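Local coordinates for protein copper-containing nitrite reductase (Hyphomicrobium denitrificans 1NES1, PDB 6TFO) that probably catalyses the reduction of nitrite to nitric oxide with electrons from cytochrome c, working as a copper-containing homotrimer, at residues 327-332 with 424-429; 356-361 with 394-399; 364-369 with 416-421; 375-380 with 400-405. All blocks are in the same frame, centred on the assembly; numbering follows the deposited sequence.

Interaction 1: residues 327-332 with 424-429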
loop_
_atom_site.group_PDB
_atom_site.type_symbol
_atom_site.label_atom_id
_atom_site.label_comp_id
_atom_site.label_asym_id
_atom_site.label_seq_id
_atom_site.Cartn_x
_atom_site.Cartn_y
_atom_site.Cartn_z
ATOM N N GLU C 327 1.440 15.529 20.871
ATOM C CA GLU C 327 1.374 14.224 21.573
ATOM C C GLU C 327 1.337 14.473 23.073
ATOM O O GLU C 327 0.701 13.688 23.776
ATOM C CB GLU C 327 2.580 13.358 21.207
ATOM C CG GLU C 327 2.561 12.834 19.772
ATOM C CD GLU C 327 1.352 11.988 19.432
ATOM O OE1 GLU C 327 0.765 11.346 20.363
ATOM O OE2 GLU C 327 0.993 12.008 18.242
ATOM N N TYR C 328 2.023 15.523 23.526
ATOM C CA TYR C 328 2.134 15.881 24.962
ATOM C C TYR C 328 1.463 17.238 25.215
ATOM O O TYR C 328 1.742 18.211 24.486
ATOM C CB TYR C 328 3.597 15.869 25.399
ATOM C CG TYR C 328 4.244 14.506 25.350
ATOM C CD1 TYR C 328 4.714 13.975 24.156
ATOM C CD2 TYR C 328 4.404 13.759 26.505
ATOM C CE1 TYR C 328 5.317 12.732 24.111
ATOM C CE2 TYR C 328 5.004 12.510 26.481
ATOM C CZ TYR C 328 5.452 11.993 25.278
ATOM O OH TYR C 328 6.059 10.773 25.246
ATOM N N PHE C 329 0.558 17.259 26.202
ATOM C CA PHE C 329 -0.020 18.467 26.842
ATOM C C PHE C 329 0.515 18.513 28.275
ATOM O O PHE C 329 0.192 17.563 29.041
ATOM C CB PHE C 329 -1.545 18.380 26.833
ATOM C CG PHE C 329 -2.187 18.773 25.534
ATOM C CD1 PHE C 329 -2.414 20.103 25.233
ATOM C CD2 PHE C 329 -2.546 17.817 24.604
ATOM C CE1 PHE C 329 -3.013 20.465 24.034
ATOM C CE2 PHE C 329 -3.133 18.183 23.403
ATOM C CZ PHE C 329 -3.370 19.505 23.127
ATOM N N LEU C 330 1.296 19.537 28.624
ATOM C CA LEU C 330 2.076 19.545 29.892
ATOM C C LEU C 330 1.853 20.813 30.732
ATOM O O LEU C 330 1.810 21.942 30.164
ATOM C CB LEU C 330 3.561 19.400 29.549
ATOM C CG LEU C 330 3.913 18.220 28.646
ATOM C CD1 LEU C 330 5.325 18.387 28.118
ATOM C CD2 LEU C 330 3.735 16.899 29.378
ATOM N N PHE C 331 1.780 20.621 32.054
ATOM C CA PHE C 331 2.000 21.683 33.073
ATOM C C PHE C 331 3.475 21.665 33.469
ATOM O O PHE C 331 3.951 20.610 33.874
ATOM C CB PHE C 331 1.130 21.471 34.314
ATOM C CG PHE C 331 -0.354 21.637 34.102
ATOM C CD1 PHE C 331 -0.855 22.701 33.367
ATOM C CD2 PHE C 331 -1.254 20.748 34.667
ATOM C CE1 PHE C 331 -2.219 22.850 33.178
ATOM C CE2 PHE C 331 -2.625 20.907 34.492
ATOM C CZ PHE C 331 -3.102 21.947 33.736
ATOM N N ASN C 332 4.162 22.799 33.316
ATOM C CA ASN C 332 5.542 23.034 33.814
ATOM C C ASN C 332 6.437 21.909 33.287
ATOM O O ASN C 332 7.208 21.325 34.080
ATOM C CB ASN C 332 5.584 23.152 35.345
ATOM C CG ASN C 332 4.840 24.354 35.899
ATOM O OD1 ASN C 332 3.976 24.930 35.244
ATOM N ND2 ASN C 332 5.161 24.747 37.117
ATOM N N LEU C 424 -5.974 14.848 29.448
ATOM C CA LEU C 424 -5.567 13.969 30.579
ATOM C C LEU C 424 -4.675 12.857 30.020
ATOM O O LEU C 424 -3.625 12.563 30.598
ATOM C CB LEU C 424 -6.800 13.335 31.232
ATOM C CG LEU C 424 -7.651 14.227 32.127
ATOM C CD1 LEU C 424 -8.905 13.488 32.596
ATOM C CD2 LEU C 424 -6.847 14.726 33.315
ATOM N N ASP C 425 -5.116 12.247 28.925
ATOM C CA ASP C 425 -4.472 11.056 28.310
ATOM C C ASP C 425 -3.223 11.476 27.524
ATOM O O ASP C 425 -2.651 10.605 26.900
ATOM C CB ASP C 425 -5.498 10.289 27.464
ATOM C CG ASP C 425 -6.706 9.852 28.276
ATOM O OD1 ASP C 425 -6.470 9.246 29.337
ATOM O OD2 ASP C 425 -7.862 10.146 27.860
ATOM N N HIS C 426 -2.796 12.749 27.577
ATOM C CA HIS C 426 -1.537 13.259 26.955
ATOM C C HIS C 426 -0.611 13.919 27.995
ATOM O O HIS C 426 0.305 14.640 27.559
ATOM C CB HIS C 426 -1.840 14.225 25.799
ATOM C CG HIS C 426 -2.512 13.595 24.620
ATOM N ND1 HIS C 426 -1.804 13.116 23.531
ATOM C CD2 HIS C 426 -3.816 13.372 24.341
ATOM C CE1 HIS C 426 -2.644 12.651 22.629
ATOM N NE2 HIS C 426 -3.889 12.771 23.115
ATOM N N GLY C 427 -0.837 13.695 29.299
ATOM C CA GLY C 427 0.057 14.114 30.402
ATOM C C GLY C 427 -0.401 15.367 31.167
ATOM O O GLY C 427 0.326 15.766 32.105
ATOM N N LEU C 428 -1.562 15.952 30.844
ATOM C CA LEU C 428 -1.997 17.266 31.386
ATOM C C LEU C 428 -2.892 17.084 32.607
ATOM O O LEU C 428 -4.132 17.010 32.461
ATOM C CB LEU C 428 -2.756 18.057 30.321
ATOM C CG LEU C 428 -2.932 19.545 30.627
ATOM C CD1 LEU C 428 -1.589 20.220 30.873
ATOM C CD2 LEU C 428 -3.660 20.232 29.489
ATOM N N VAL C 429 -2.273 17.067 33.778
ATOM C CA VAL C 429 -2.974 16.966 35.091
ATOM C C VAL C 429 -1.975 17.391 36.179
ATOM O O VAL C 429 -0.764 17.135 36.011
ATOM C CB VAL C 429 -3.533 15.548 35.293
ATOM C CG1 VAL C 429 -2.411 14.537 35.423
ATOM C CG2 VAL C 429 -4.458 15.445 36.485
HETATM O O HOH W 1 2.095 17.820 32.771
#
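His-426 and Glu-327 are joined by the shortest polar bond of this contact: ND1 of the imidazole donates to the backbone O of Glu-327 at 2.6 Å. That oxygen lies almost in the plane of the histidine ring, while the donor stands above the carbonyl plane. The other ring nitrogen, NE2, is hydrogen-bonded to Ile-322 O of the second subunit. With a carbonyl facing each nitrogen, the ring is fixed against rotation and would probably favour the doubly protonated form. Two residues on from Glu-327, the backbone N of Phe-329 donates to His-426 O at 3.0 Å. Leu-428 N sits 3.0 Å from Phe-329 O, but at too poor an angle to count. Water then takes over, accepting from Phe-331 N at 2.9 Å and donating to Gly-427 O at 2.8 Å. The Glu-327 carboxylate looks elsewhere, forming a salt bridge with Lys-320 and accepting from Phe-308 N, and Tyr-328 OH is bonded to Gln-314. Leu-428, its CG anti to the backbone N (chi1 -165°), sets CD1 over the centre of the Phe-331 ring, 3.4 Å from its centroid and 7° off the ring normal, a CH-pi contact. Leu-428 CB lies 3.7 Å from Phe-329 CB. Glu-327 and Tyr-328 both face Ile-302 in a classic beta bulge, where strand 328-331 borders its sheet. The loop running beside it leads into strand 430-434 of the facing sheet, so the contact joins the two sheets at one margin of a cupredoxin beta sandwich.

Interaction 2: residues 356-361 with 394-399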
loop_
_atom_site.group_PDB
_atom_site.type_symbol
_atom_site.label_atom_id
_atom_site.label_comp_id
_atom_site.label_asym_id
_atom_site.label_seq_id
_atom_site.Cartn_x
_atom_site.Cartn_y
_atom_site.Cartn_z
ATOM N N PHE C 356 -1.509 31.599 36.090
ATOM C CA PHE C 356 -1.669 30.547 35.054
ATOM C C PHE C 356 -1.541 31.179 33.671
ATOM O O PHE C 356 -2.353 32.048 33.327
ATOM C CB PHE C 356 -3.016 29.831 35.158
ATOM C CG PHE C 356 -3.204 28.782 34.093
ATOM C CD1 PHE C 356 -2.516 27.587 34.149
ATOM C CD2 PHE C 356 -4.039 29.008 33.010
ATOM C CE1 PHE C 356 -2.680 26.631 33.156
ATOM C CE2 PHE C 356 -4.199 28.056 32.018
ATOM C CZ PHE C 356 -3.514 26.869 32.087
ATOM N N GLY C 357 -0.566 30.704 32.898
ATOM C CA GLY C 357 -0.351 31.157 31.515
ATOM C C GLY C 357 -0.207 29.997 30.555
ATOM O O GLY C 357 0.219 28.919 30.977
ATOM N N VAL C 358 -0.542 30.222 29.296
ATOM C CA VAL C 358 -0.389 29.214 28.215
ATOM C C VAL C 358 0.728 29.699 27.295
ATOM O O VAL C 358 0.501 30.676 26.540
ATOM C CB VAL C 358 -1.716 29.025 27.462
ATOM C CG1 VAL C 358 -1.596 27.947 26.408
ATOM C CG2 VAL C 358 -2.849 28.706 28.418
ATOM N N GLY C 359 1.895 29.059 27.392
ATOM C CA GLY C 359 2.979 29.159 26.397
ATOM C C GLY C 359 2.485 28.669 25.050
ATOM O O GLY C 359 2.693 29.377 24.027
ATOM N N GLY C 360 1.790 27.534 25.060
ATOM C CA GLY C 360 1.186 26.930 23.853
ATOM C C GLY C 360 2.153 25.968 23.172
ATOM O O GLY C 360 2.592 25.012 23.808
ATOM N N PRO C 361 2.540 26.190 21.891
ATOM C CA PRO C 361 2.207 27.403 21.142
ATOM C C PRO C 361 0.806 27.559 20.531
ATOM O O PRO C 361 0.565 28.612 19.986
ATOM C CB PRO C 361 3.157 27.312 19.940
ATOM C CG PRO C 361 3.271 25.839 19.691
ATOM C CD PRO C 361 3.361 25.269 21.093
ATOM N N VAL C 394 -12.079 28.841 33.111
ATOM C CA VAL C 394 -11.719 30.033 32.277
ATOM C C VAL C 394 -10.856 29.625 31.071
ATOM O O VAL C 394 -9.809 28.992 31.274
ATOM C CB VAL C 394 -11.022 31.111 33.132
ATOM C CG1 VAL C 394 -9.930 30.512 34.018
ATOM C CG2 VAL C 394 -10.495 32.270 32.274
ATOM N N SER C 395 -11.269 30.022 29.862
ATOM C CA SER C 395 -10.474 29.952 28.602
ATOM C C SER C 395 -9.256 30.869 28.712
ATOM O O SER C 395 -9.458 32.067 28.922
ATOM C CB SER C 395 -11.287 30.355 27.396
ATOM O OG SER C 395 -12.383 29.488 27.220
ATOM N N VAL C 396 -8.048 30.335 28.550
ATOM C CA VAL C 396 -6.779 31.109 28.476
ATOM C C VAL C 396 -6.147 30.783 27.127
ATOM O O VAL C 396 -5.801 29.630 26.848
ATOM C CB VAL C 396 -5.838 30.752 29.639
ATOM C CG1 VAL C 396 -4.593 31.628 29.643
ATOM C CG2 VAL C 396 -6.549 30.800 30.974
ATOM N N PRO C 397 -5.967 31.782 26.238
ATOM C CA PRO C 397 -5.388 31.519 24.927
ATOM C C PRO C 397 -3.885 31.321 25.026
ATOM O O PRO C 397 -3.270 31.698 26.013
ATOM C CB PRO C 397 -5.713 32.784 24.131
ATOM C CG PRO C 397 -5.742 33.878 25.189
ATOM C CD PRO C 397 -6.248 33.210 26.453
ATOM N N PRO C 398 -3.251 30.737 23.994
ATOM C CA PRO C 398 -1.795 30.776 23.890
ATOM C C PRO C 398 -1.344 32.239 23.808
ATOM O O PRO C 398 -2.022 33.002 23.157
ATOM C CB PRO C 398 -1.516 30.039 22.569
ATOM C CG PRO C 398 -2.810 30.202 21.785
ATOM C CD PRO C 398 -3.900 30.092 22.835
ATOM N N GLY C 399 -0.229 32.589 24.453
ATOM C CA GLY C 399 0.237 33.984 24.590
ATOM C C GLY C 399 -0.691 34.801 25.485
ATOM O O GLY C 399 -0.621 36.056 25.468
#
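Val-358 and Val-396 meet inside a cupredoxin beta sandwich, where strand 351-360 of one sheet packs against the end of strand 393-396 of the other. These two valines, with Pro-398, bury most of the surface. The touching parts run 55° apart, and the strands they lie on belong to different sheets. Val-358 holds the middle with both methyls. Its CG2, anti to the carbonyl carbon, lies 3.6 Å from Val-396 CG1, and its CG1, anti to the backbone N, comes within 3.8 Å of Pro-398 CA. Val-358 CB itself lies 3.4 Å from Pro-397 O. An alanine here would keep that last contact but would probably open a gap beside Val-396 CG1 and Pro-398 CA, leaving the two layers less firmly packed. Val-396 divides its branches: CG1 serves Val-358, whereas CG2 meets the rim of the Phe-356 ring, 3.7 Å from CD2 and close to the ring plane. The ring itself is stacked with Phe-367. Pro-398 faces the far end of strand 351-360, its CB 3.6 Å from the backbone O of Pro-361, which follows a cis peptide bond. Beyond this proline the chain reaches the copper site: Gly-399 O makes a weak hydrogen bond with ND1 of the copper ligand His-227 and is also bonded to Thr-393 OG1 of the third subunit. The polar tie between the segments is straight at its acceptor, Gly-399 N lying nearly along the C=O axis of Val-358 O at 2.9 Å.

Interaction 3: residues 364-369 with 416-421. With CU (copper (II) ion), chain E.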
loop_
_atom_site.group_PDB
_atom_site.type_symbol
_atom_site.label_atom_id
_atom_site.label_comp_id
_atom_site.label_asym_id
_atom_site.label_seq_id
_atom_site.Cartn_x
_atom_site.Cartn_y
_atom_site.Cartn_z
ATOM N N THR C 364 -5.708 26.646 23.335
ATOM C CA THR C 364 -6.418 27.394 24.408
ATOM C C THR C 364 -6.794 26.422 25.531
ATOM O O THR C 364 -7.434 25.397 25.255
ATOM C CB THR C 364 -7.644 28.107 23.823
ATOM O OG1 THR C 364 -7.168 29.075 22.883
ATOM C CG2 THR C 364 -8.483 28.822 24.855
ATOM N N SER C 365 -6.404 26.725 26.763
ATOM C CA SER C 365 -6.700 25.879 27.945
ATOM C C SER C 365 -8.059 26.269 28.532
ATOM O O SER C 365 -8.345 27.469 28.628
ATOM C CB SER C 365 -5.625 25.993 28.972
ATOM O OG SER C 365 -5.901 25.131 30.059
ATOM N N SER C 366 -8.884 25.286 28.863
ATOM C CA SER C 366 -10.124 25.470 29.645
ATOM C C SER C 366 -9.775 25.201 31.116
ATOM O O SER C 366 -10.123 24.117 31.631
ATOM C CB SER C 366 -11.219 24.594 29.090
ATOM O OG SER C 366 -11.448 24.930 27.719
ATOM N N PHE C 367 -9.062 26.142 31.756
ATOM C CA PHE C 367 -8.379 25.910 33.056
ATOM C C PHE C 367 -9.432 25.806 34.147
ATOM O O PHE C 367 -10.357 26.645 34.186
ATOM C CB PHE C 367 -7.362 26.997 33.383
ATOM C CG PHE C 367 -6.574 26.704 34.633
ATOM C CD1 PHE C 367 -5.704 25.636 34.686
ATOM C CD2 PHE C 367 -6.719 27.484 35.766
ATOM C CE1 PHE C 367 -4.971 25.374 35.831
ATOM C CE2 PHE C 367 -5.986 27.224 36.912
ATOM C CZ PHE C 367 -5.116 26.168 36.946
ATOM N N HIS C 368 -9.291 24.792 34.989
ATOM C CA HIS C 368 -10.295 24.376 35.996
ATOM C C HIS C 368 -9.585 23.605 37.098
ATOM O O HIS C 368 -8.598 22.920 36.804
ATOM C CB HIS C 368 -11.383 23.529 35.344
ATOM C CG HIS C 368 -12.315 22.893 36.318
ATOM N ND1 HIS C 368 -13.443 23.538 36.805
ATOM C CD2 HIS C 368 -12.320 21.659 36.863
ATOM C CE1 HIS C 368 -14.091 22.726 37.615
ATOM N NE2 HIS C 368 -13.429 21.571 37.660
ATOM N N VAL C 369 -10.047 23.751 38.327
ATOM C CA VAL C 369 -9.500 22.990 39.481
ATOM C C VAL C 369 -10.646 22.151 40.002
ATOM O O VAL C 369 -11.607 22.750 40.493
ATOM C CB VAL C 369 -8.933 23.909 40.570
ATOM C CG1 VAL C 369 -8.590 23.123 41.822
ATOM C CG2 VAL C 369 -7.732 24.690 40.057
ATOM N N LEU C 416 -5.764 20.262 39.054
ATOM C CA LEU C 416 -5.639 21.223 37.928
ATOM C C LEU C 416 -5.774 20.465 36.602
ATOM O O LEU C 416 -5.036 19.484 36.411
ATOM C CB LEU C 416 -4.265 21.898 37.995
ATOM C CG LEU C 416 -4.048 22.960 39.073
ATOM C CD1 LEU C 416 -4.035 22.342 40.471
ATOM C CD2 LEU C 416 -2.740 23.696 38.812
ATOM N N VAL C 417 -6.656 20.918 35.709
ATOM C CA VAL C 417 -6.893 20.301 34.371
ATOM C C VAL C 417 -7.124 21.396 33.330
ATOM O O VAL C 417 -7.571 22.510 33.700
ATOM C CB VAL C 417 -8.089 19.328 34.376
ATOM C CG1 VAL C 417 -7.917 18.230 35.419
ATOM C CG2 VAL C 417 -9.424 20.045 34.555
ATOM N N ASP C 418 -6.849 21.067 32.068
ATOM C CA ASP C 418 -7.503 21.689 30.887
ATOM C C ASP C 418 -8.772 20.865 30.673
ATOM O O ASP C 418 -8.648 19.658 30.601
ATOM C CB ASP C 418 -6.531 21.700 29.718
ATOM C CG ASP C 418 -7.040 22.353 28.457
ATOM O OD1 ASP C 418 -8.291 22.492 28.326
ATOM O OD2 ASP C 418 -6.172 22.716 27.611
ATOM N N HIS C 419 -9.955 21.465 30.708
ATOM C CA HIS C 419 -11.237 20.709 30.758
ATOM C C HIS C 419 -11.588 20.190 29.356
ATOM O O HIS C 419 -12.705 19.647 29.195
ATOM C CB HIS C 419 -12.369 21.553 31.382
ATOM C CG HIS C 419 -13.321 20.742 32.195
ATOM N ND1 HIS C 419 -14.226 19.880 31.622
ATOM C CD2 HIS C 419 -13.487 20.635 33.532
ATOM C CE1 HIS C 419 -14.914 19.285 32.576
ATOM N NE2 HIS C 419 -14.482 19.724 33.759
ATOM N N ALA C 420 -10.712 20.396 28.368
ATOM C CA ALA C 420 -10.675 19.560 27.143
ATOM C C ALA C 420 -9.995 18.247 27.552
ATOM O O ALA C 420 -8.773 18.129 27.397
ATOM C CB ALA C 420 -9.965 20.262 26.005
ATOM N N LEU C 421 -10.768 17.328 28.122
ATOM C CA LEU C 421 -10.249 16.342 29.106
ATOM C C LEU C 421 -9.556 15.160 28.421
ATOM O O LEU C 421 -8.898 14.378 29.161
ATOM C CB LEU C 421 -11.389 15.873 30.010
ATOM C CG LEU C 421 -11.761 16.840 31.134
ATOM C CD1 LEU C 421 -12.968 16.304 31.885
ATOM C CD2 LEU C 421 -10.587 17.060 32.082
HETATM CU CU CU E . -14.941 18.913 35.660
HETATM O O HOH W 2 -9.504 23.546 26.142
#
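Ser-366 and Asp-418 meet where strands 365-369 and 416-418 pair antiparallel in a cupredoxin sheet, their axes 156° apart. Backbone bonds set the register: His-368 and Val-417 form a hydrogen-bonded pair, with Val-417 N to His-368 O at 3.0 Å. His-419 N donates to Ser-366 O at 2.8 Å.

The side-chain polar bonds centre on Asp-418: with CG anti to the backbone N (chi1 -178°), its OD1 meets three donors. Ser-366 N at 2.9 Å and Ala-420 N, which closes an Asx turn, reach it from opposite faces of the carboxylate; a water linking Thr-364 O and Ser-366 OG is the third. OD2 takes Gln-299 NE2 and a salt bridge from Arg-423, so the carboxylate cannot readily turn.

Apolar packing lies on the same face as Asp-418, where Leu-416 CD2 meets the rim of the Phe-367 ring, 3.9 Å from CZ.

The metal bond is His-419 NE2 to copper at 2.1 Å; His-227 and His-262 of the second subunit complete this type 2 site. His-368, anchored through ND1 to Gln-392 O, gives its ring face to the edge of the His-419 ring, planes at 82°. His-368 CD2 lies 3.7 Å from His-419 CD2.

Interaction 4: residues 375-380 with 400-405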
loop_
_atom_site.group_PDB
_atom_site.type_symbol
_atom_site.label_atom_id
_atom_site.label_comp_id
_atom_site.label_asym_id
_atom_site.label_seq_id
_atom_site.Cartn_x
_atom_site.Cartn_y
_atom_site.Cartn_z
ATOM N N ASP C 375 -12.914 32.094 43.199
ATOM C CA ASP C 375 -13.543 33.261 43.865
ATOM C C ASP C 375 -13.379 34.445 42.915
ATOM O O ASP C 375 -14.388 35.068 42.620
ATOM C CB ASP C 375 -12.953 33.511 45.249
ATOM C CG ASP C 375 -13.397 32.492 46.285
ATOM O OD1 ASP C 375 -14.466 31.920 46.115
ATOM O OD2 ASP C 375 -12.655 32.262 47.250
ATOM N N HIS C 376 -12.161 34.657 42.401
ATOM C CA HIS C 376 -11.793 35.752 41.460
ATOM C C HIS C 376 -11.059 35.177 40.248
ATOM O O HIS C 376 -10.211 34.306 40.428
ATOM C CB HIS C 376 -10.953 36.823 42.168
ATOM C CG HIS C 376 -11.650 37.394 43.352
ATOM N ND1 HIS C 376 -11.426 36.931 44.640
ATOM C CD2 HIS C 376 -12.619 38.329 43.440
ATOM C CE1 HIS C 376 -12.213 37.576 45.469
ATOM N NE2 HIS C 376 -12.948 38.441 44.753
ATOM N N VAL C 377 -11.402 35.676 39.060
ATOM C CA VAL C 377 -10.731 35.380 37.767
ATOM C C VAL C 377 -10.403 36.709 37.104
ATOM O O VAL C 377 -11.328 37.464 36.778
ATOM C CB VAL C 377 -11.620 34.518 36.847
ATOM C CG1 VAL C 377 -10.993 34.363 35.461
ATOM C CG2 VAL C 377 -11.948 33.164 37.473
ATOM N N TYR C 378 -9.128 36.979 36.870
ATOM C CA TYR C 378 -8.684 38.229 36.208
ATOM C C TYR C 378 -8.791 37.977 34.704
ATOM O O TYR C 378 -7.868 37.404 34.120
ATOM C CB TYR C 378 -7.313 38.624 36.760
ATOM C CG TYR C 378 -7.334 39.087 38.203
ATOM C CD1 TYR C 378 -7.637 38.214 39.238
ATOM C CD2 TYR C 378 -7.107 40.412 38.532
ATOM C CE1 TYR C 378 -7.667 38.629 40.558
ATOM C CE2 TYR C 378 -7.132 40.848 39.844
ATOM C CZ TYR C 378 -7.411 39.954 40.860
ATOM O OH TYR C 378 -7.451 40.409 42.145
ATOM N N ALA C 379 -9.940 38.302 34.115
ATOM C CA ALA C 379 -10.316 37.988 32.720
ATOM C C ALA C 379 -9.273 38.596 31.771
ATOM O O ALA C 379 -8.954 39.828 31.905
ATOM C CB ALA C 379 -11.703 38.493 32.407
ATOM N N LEU C 380 -8.754 37.746 30.877
ATOM C CA LEU C 380 -7.780 38.095 29.814
ATOM C C LEU C 380 -6.508 38.639 30.463
ATOM O O LEU C 380 -5.731 39.308 29.769
ATOM C CB LEU C 380 -8.432 39.079 28.835
ATOM C CG LEU C 380 -9.709 38.558 28.161
ATOM C CD1 LEU C 380 -10.288 39.578 27.184
ATOM C CD2 LEU C 380 -9.441 37.247 27.423
ATOM N N GLY C 400 -1.537 34.100 26.239
ATOM C CA GLY C 400 -2.404 34.670 27.276
ATOM C C GLY C 400 -2.062 34.092 28.639
ATOM O O GLY C 400 -1.435 32.998 28.735
ATOM N N ALA C 401 -2.443 34.826 29.676
ATOM C CA ALA C 401 -2.331 34.414 31.090
ATOM C C ALA C 401 -3.508 35.027 31.835
ATOM O O ALA C 401 -4.185 35.881 31.268
ATOM C CB ALA C 401 -1.008 34.855 31.674
ATOM N N THR C 402 -3.758 34.512 33.026
ATOM C CA THR C 402 -4.818 34.948 33.953
ATOM C C THR C 402 -4.300 34.775 35.383
ATOM O O THR C 402 -3.165 34.243 35.574
ATOM C CB THR C 402 -6.137 34.191 33.736
ATOM O OG1 THR C 402 -7.183 34.856 34.456
ATOM C CG2 THR C 402 -6.092 32.758 34.207
ATOM N N ILE C 403 -5.102 35.261 36.325
ATOM C CA ILE C 403 -4.924 35.052 37.778
ATOM C C ILE C 403 -6.246 34.499 38.279
ATOM O O ILE C 403 -7.285 35.057 37.909
ATOM C CB ILE C 403 -4.547 36.375 38.459
ATOM C CG1 ILE C 403 -3.177 36.868 37.983
ATOM C CG2 ILE C 403 -4.626 36.236 39.968
ATOM C CD1 ILE C 403 -2.874 38.305 38.349
ATOM N N VAL C 404 -6.201 33.419 39.037
ATOM C CA VAL C 404 -7.380 32.906 39.776
ATOM C C VAL C 404 -6.982 32.863 41.251
ATOM O O VAL C 404 -5.799 32.607 41.532
ATOM C CB VAL C 404 -7.839 31.529 39.267
ATOM C CG1 VAL C 404 -8.261 31.583 37.806
ATOM C CG2 VAL C 404 -6.784 30.462 39.493
ATOM N N ASP C 405 -7.930 33.131 42.143
ATOM C CA ASP C 405 -7.758 32.858 43.591
ATOM C C ASP C 405 -9.025 32.181 44.112
ATOM O O ASP C 405 -10.086 32.289 43.477
ATOM C CB ASP C 405 -7.343 34.119 44.356
ATOM C CG ASP C 405 -8.279 35.311 44.226
ATOM O OD1 ASP C 405 -9.458 35.199 44.688
ATOM O OD2 ASP C 405 -7.813 36.350 43.680
HETATM O O HOH W 3 -11.115 34.435 47.642
#
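His-376 ND1 donates to Asp-405 OD1 at 2.6 Å, the shortest polar bond of this contact. The oxygen lies in the plane of the imidazole and offers its syn lone pair, although ring and carboxylate planes are turned 56° apart. Asp-405 CG sits between the backbone N and the carbonyl carbon (chi1 57°), which brings the carboxylate to the imidazole of His-376. The charge would probably favour a protonated imidazole. Water adds a weak bond to the same OD1 and a firmer one to Asp-375 OD2, whose stronger partner is Lys-407 N. An alanine in place of Asp-405 would probably leave His-376 ND1 without its mate and the imidazole free to turn, while the backbone pairing could persist.

That pairing is antiparallel. Asp-405 N donates to His-376 O at 3.1 Å, and Tyr-378 N meets Ile-403 O at 2.9 Å. Thr-402 then substitutes a side chain for a backbone donor: OG1, anti to its own backbone N, gives its proton to Tyr-378 O at 2.7 Å. Tyr-378 also packs its ring on Ile-403, CD1 lying 3.7 Å from CG2.

At the other end Asp-405 O receives weak bonds from both Asp-375 N and His-376 N. Two residues facing one define a classic beta bulge, here where the chain turns a corner into strand 374-377 of the cupredoxin sandwich.

All four contacts lie in the C-terminal cupredoxin domain. Interactions 1, 2 and 4 each reach the six-stranded sheet containing strands 328-331, 351-360, 400-407 and 374-377; interactions 2 and 3 reach the opposing sheet, through neighbouring strands 393-396 and 365-370. Along the chain, interaction 4 is nested within interaction 3, and interaction 3 within interaction 1, whereas interaction 2 crosses both 3 and 4. The centre of interaction 2 lies 11 Å from those of 3 and 4 and 14 Å from that of 1. Interactions 1 and 4 are 21 Å apart and do not touch. Phe-331 packs on Phe-356, and Leu-428 on Asp-418 beside the copper ligand His-419, giving continuous packing between the two sheets.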